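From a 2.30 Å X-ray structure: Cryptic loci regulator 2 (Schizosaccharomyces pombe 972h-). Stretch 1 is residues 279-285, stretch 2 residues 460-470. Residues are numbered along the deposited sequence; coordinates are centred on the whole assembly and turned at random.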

# COMPACT_ATOMS: atom_id res chain seq x y z
N LEU A 279 -8.79 23.52 3.23
CA LEU A 279 -8.79 22.53 2.16
C LEU A 279 -8.22 21.21 2.66
O LEU A 279 -8.71 20.13 2.30
CB LEU A 279 -7.99 23.03 0.96
CG LEU A 279 -7.83 22.06 -0.21
CD1 LEU A 279 -9.17 21.78 -0.88
CD2 LEU A 279 -6.83 22.61 -1.22
N ILE A 280 -7.18 21.27 3.50
CA ILE A 280 -6.53 20.06 3.98
C ILE A 280 -7.39 19.37 5.04
O ILE A 280 -7.31 18.15 5.21
CB ILE A 280 -5.13 20.40 4.52
CG1 ILE A 280 -4.25 20.94 3.39
CG2 ILE A 280 -4.48 19.18 5.16
CD1 ILE A 280 -2.95 21.57 3.85
N SER A 281 -8.22 20.13 5.76
CA SER A 281 -9.06 19.52 6.79
C SER A 281 -10.28 18.84 6.20
O SER A 281 -10.67 17.75 6.64
CB SER A 281 -9.48 20.58 7.81
OG SER A 281 -10.55 21.38 7.32
N ASP A 282 -10.91 19.46 5.19
CA ASP A 282 -12.04 18.82 4.53
C ASP A 282 -11.61 17.57 3.78
O ASP A 282 -12.33 16.56 3.77
CB ASP A 282 -12.72 19.81 3.59
CG ASP A 282 -13.61 20.80 4.32
OD1 ASP A 282 -13.17 21.32 5.37
OD2 ASP A 282 -14.73 21.06 3.85
N THR A 283 -10.44 17.61 3.14
CA THR A 283 -9.94 16.43 2.44
C THR A 283 -9.65 15.30 3.43
O THR A 283 -9.88 14.13 3.12
CB THR A 283 -8.68 16.78 1.65
OG1 THR A 283 -7.73 17.43 2.50
CG2 THR A 283 -9.02 17.69 0.47
N PHE A 284 -9.15 15.64 4.61
CA PHE A 284 -8.84 14.62 5.61
C PHE A 284 -10.10 13.92 6.10
O PHE A 284 -10.05 12.75 6.48
CB PHE A 284 -8.08 15.24 6.78
CG PHE A 284 -7.43 14.24 7.69
CD1 PHE A 284 -6.18 13.73 7.40
CD2 PHE A 284 -8.07 13.81 8.84
CE1 PHE A 284 -5.58 12.81 8.23
CE2 PHE A 284 -7.47 12.89 9.68
CZ PHE A 284 -6.23 12.39 9.37
N VAL A 285 -11.24 14.62 6.10
CA VAL A 285 -12.50 14.04 6.56
C VAL A 285 -13.22 13.31 5.43
O VAL A 285 -13.77 12.23 5.64
CB VAL A 285 -13.38 15.15 7.17
CG1 VAL A 285 -14.78 14.63 7.48
CG2 VAL A 285 -12.73 15.70 8.43
N PRO A 460 2.18 9.65 15.13
CA PRO A 460 2.02 9.43 13.69
C PRO A 460 1.17 10.54 13.08
O PRO A 460 0.36 11.19 13.75
CB PRO A 460 1.32 8.07 13.60
CG PRO A 460 0.72 7.85 14.94
CD PRO A 460 1.62 8.54 15.92
N ARG A 461 1.37 10.74 11.77
CA ARG A 461 0.68 11.83 11.08
C ARG A 461 -0.83 11.75 11.29
O ARG A 461 -1.50 12.77 11.45
CB ARG A 461 1.01 11.79 9.59
CG ARG A 461 0.67 13.06 8.85
CD ARG A 461 -0.28 12.79 7.69
NE ARG A 461 -0.71 14.03 7.05
CZ ARG A 461 -1.76 14.13 6.23
NH1 ARG A 461 -2.50 13.06 5.97
NH2 ARG A 461 -2.07 15.29 5.69
N ARG A 462 -1.38 10.53 11.28
CA ARG A 462 -2.82 10.36 11.47
C ARG A 462 -3.29 11.00 12.77
O ARG A 462 -4.29 11.73 12.78
CB ARG A 462 -3.15 8.86 11.45
CG ARG A 462 -4.62 8.52 11.66
CD ARG A 462 -4.80 7.01 11.62
NE ARG A 462 -6.20 6.59 11.64
CZ ARG A 462 -6.60 5.32 11.61
NH1 ARG A 462 -5.70 4.35 11.57
NH2 ARG A 462 -7.89 5.03 11.62
N LEU A 463 -2.57 10.75 13.87
CA LEU A 463 -2.98 11.31 15.15
C LEU A 463 -2.64 12.80 15.26
O LEU A 463 -3.36 13.54 15.93
CB LEU A 463 -2.32 10.54 16.30
CG LEU A 463 -2.83 9.11 16.52
CD1 LEU A 463 -2.09 8.45 17.67
CD2 LEU A 463 -4.34 9.08 16.77
N GLN A 464 -1.55 13.24 14.63
CA GLN A 464 -1.26 14.67 14.58
C GLN A 464 -2.43 15.43 13.97
O GLN A 464 -2.78 16.52 14.43
CB GLN A 464 0.01 14.93 13.77
CG GLN A 464 1.30 14.43 14.42
CD GLN A 464 2.51 14.65 13.53
OE1 GLN A 464 2.38 15.09 12.39
NE2 GLN A 464 3.69 14.32 14.05
N MET A 465 -3.04 14.87 12.92
CA MET A 465 -4.14 15.55 12.25
C MET A 465 -5.41 15.51 13.10
O MET A 465 -6.14 16.50 13.18
CB MET A 465 -4.38 14.93 10.88
CG MET A 465 -3.27 15.19 9.88
SD MET A 465 -3.12 16.93 9.41
CE MET A 465 -4.72 17.24 8.68
N VAL A 466 -5.69 14.36 13.73
CA VAL A 466 -6.83 14.28 14.64
C VAL A 466 -6.70 15.32 15.74
O VAL A 466 -7.71 15.88 16.20
CB VAL A 466 -6.95 12.86 15.21
CG1 VAL A 466 -8.03 12.80 16.30
CG2 VAL A 466 -7.28 11.86 14.11
N SER A 467 -5.48 15.60 16.19
CA SER A 467 -5.28 16.59 17.24
C SER A 467 -5.57 17.99 16.74
O SER A 467 -6.21 18.79 17.44
CB SER A 467 -3.85 16.49 17.79
OG SER A 467 -3.65 15.26 18.46
N LYS A 468 -5.11 18.32 15.53
CA LYS A 468 -5.37 19.64 14.97
C LYS A 468 -6.85 19.86 14.70
O LYS A 468 -7.34 20.99 14.80
CB LYS A 468 -4.57 19.82 13.67
CG LYS A 468 -3.06 19.75 13.84
CD LYS A 468 -2.36 19.51 12.50
CE LYS A 468 -2.65 20.62 11.50
NZ LYS A 468 -1.98 20.37 10.19
N LEU A 469 -7.58 18.80 14.36
CA LEU A 469 -8.97 18.92 13.92
C LEU A 469 -9.98 18.58 15.01
O LEU A 469 -11.18 18.56 14.73
CB LEU A 469 -9.20 18.01 12.71
CG LEU A 469 -8.26 18.22 11.52
CD1 LEU A 469 -8.61 17.24 10.41
CD2 LEU A 469 -8.32 19.65 11.02
N SER A 470 -9.53 18.31 16.23
CA SER A 470 -10.45 18.02 17.32
C SER A 470 -9.81 18.43 18.64
O SER A 470 -8.62 18.76 18.70
CB SER A 470 -10.84 16.54 17.36
OG SER A 470 -9.73 15.73 17.71

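The contact between these two helical segments is apolar in character. No hydrogen bond crosses it, the axes approach no closer than 11.2 Å, and their N-to-C directions differ by 117°, so the helices cross obliquely instead of running side by side. The shared surface is 342 Å² summed over both sides, and most of it is supplied by Phe284, Leu469 and Met465. The backbone register agrees: Ser281 CA is 7.2 Å from Leu469 CA. Phe284 CA is 8.2 Å from Met465 CA.

Phe284 is the centre of the contact, with 112 Å² covered by the other stretch. Its CA-to-CB bond points toward the second helix, and chi1 of -166° (t) with chi2 of 85° places the ring against it. Met465 lies over one face of that ring. Its CB sits 3.8 Å from the centroid of the Phe284 ring and 23° off the ring normal, the geometry of a CH-pi contact, and the closest atoms, Phe284 CZ and Met465 CB, are 3.5 Å apart. The sulfur takes a more distant part: Met465 SD is 5.3 Å from the Phe284 ring centroid, in an oblique position. A flat, apolar ring suits this buried site because it offers a broad surface to several neighbours at once.

Met465 also uses the flexibility of its unbranched chain. All three chi angles are near -60° (m, m, m), and the folded chain brings its methyl group to Ile280, with Met465 CE 4.0 Å from Ile280 CG2. Ile280, whose CA-to-CB bond is directed toward the second helix, thereby extends the apolar patch one turn before Phe284. Met465 thus touches both residues: its CB lies over the ring face, and Met465 CE is also 4.0 Å from Phe284 CD1.

Leu469, one turn after Met465, has 62 Å² covered and points its CA-to-CB bond toward the first helix. Its chi angles of -55° (m) and 180° (t) place Leu469 CD1 3.8 Å from Phe284 CD2 and Leu469 CD2 3.5 Å from Ser281 CB; Leu469 CD1 is 4.3 Å from Ser281 CB as well, so it borders both residues. The small Ser281 side chain, directed sideways, meets the leucine through carbon; its hydroxyl is hydrogen-bonded to a residue next to the stretch, so its polar group is satisfied without a partner across the contact.

At the other end of the patch, Arg461 leaves its backbone sideways, but the end of its long side chain comes nearer. Arg461 NH1 reaches the edge of the Phe284 ring, near its plane, 3.8 Å from Phe284 CE1. The same NH1 is hydrogen-bonded elsewhere in the structure, so the arginine packs here without leaving that atom unsatisfied. Phe284 CZ also lies 4.0 Å from the backbone atom Arg462 O, which accepts a 3.1 Å helical hydrogen bond from Val466 N.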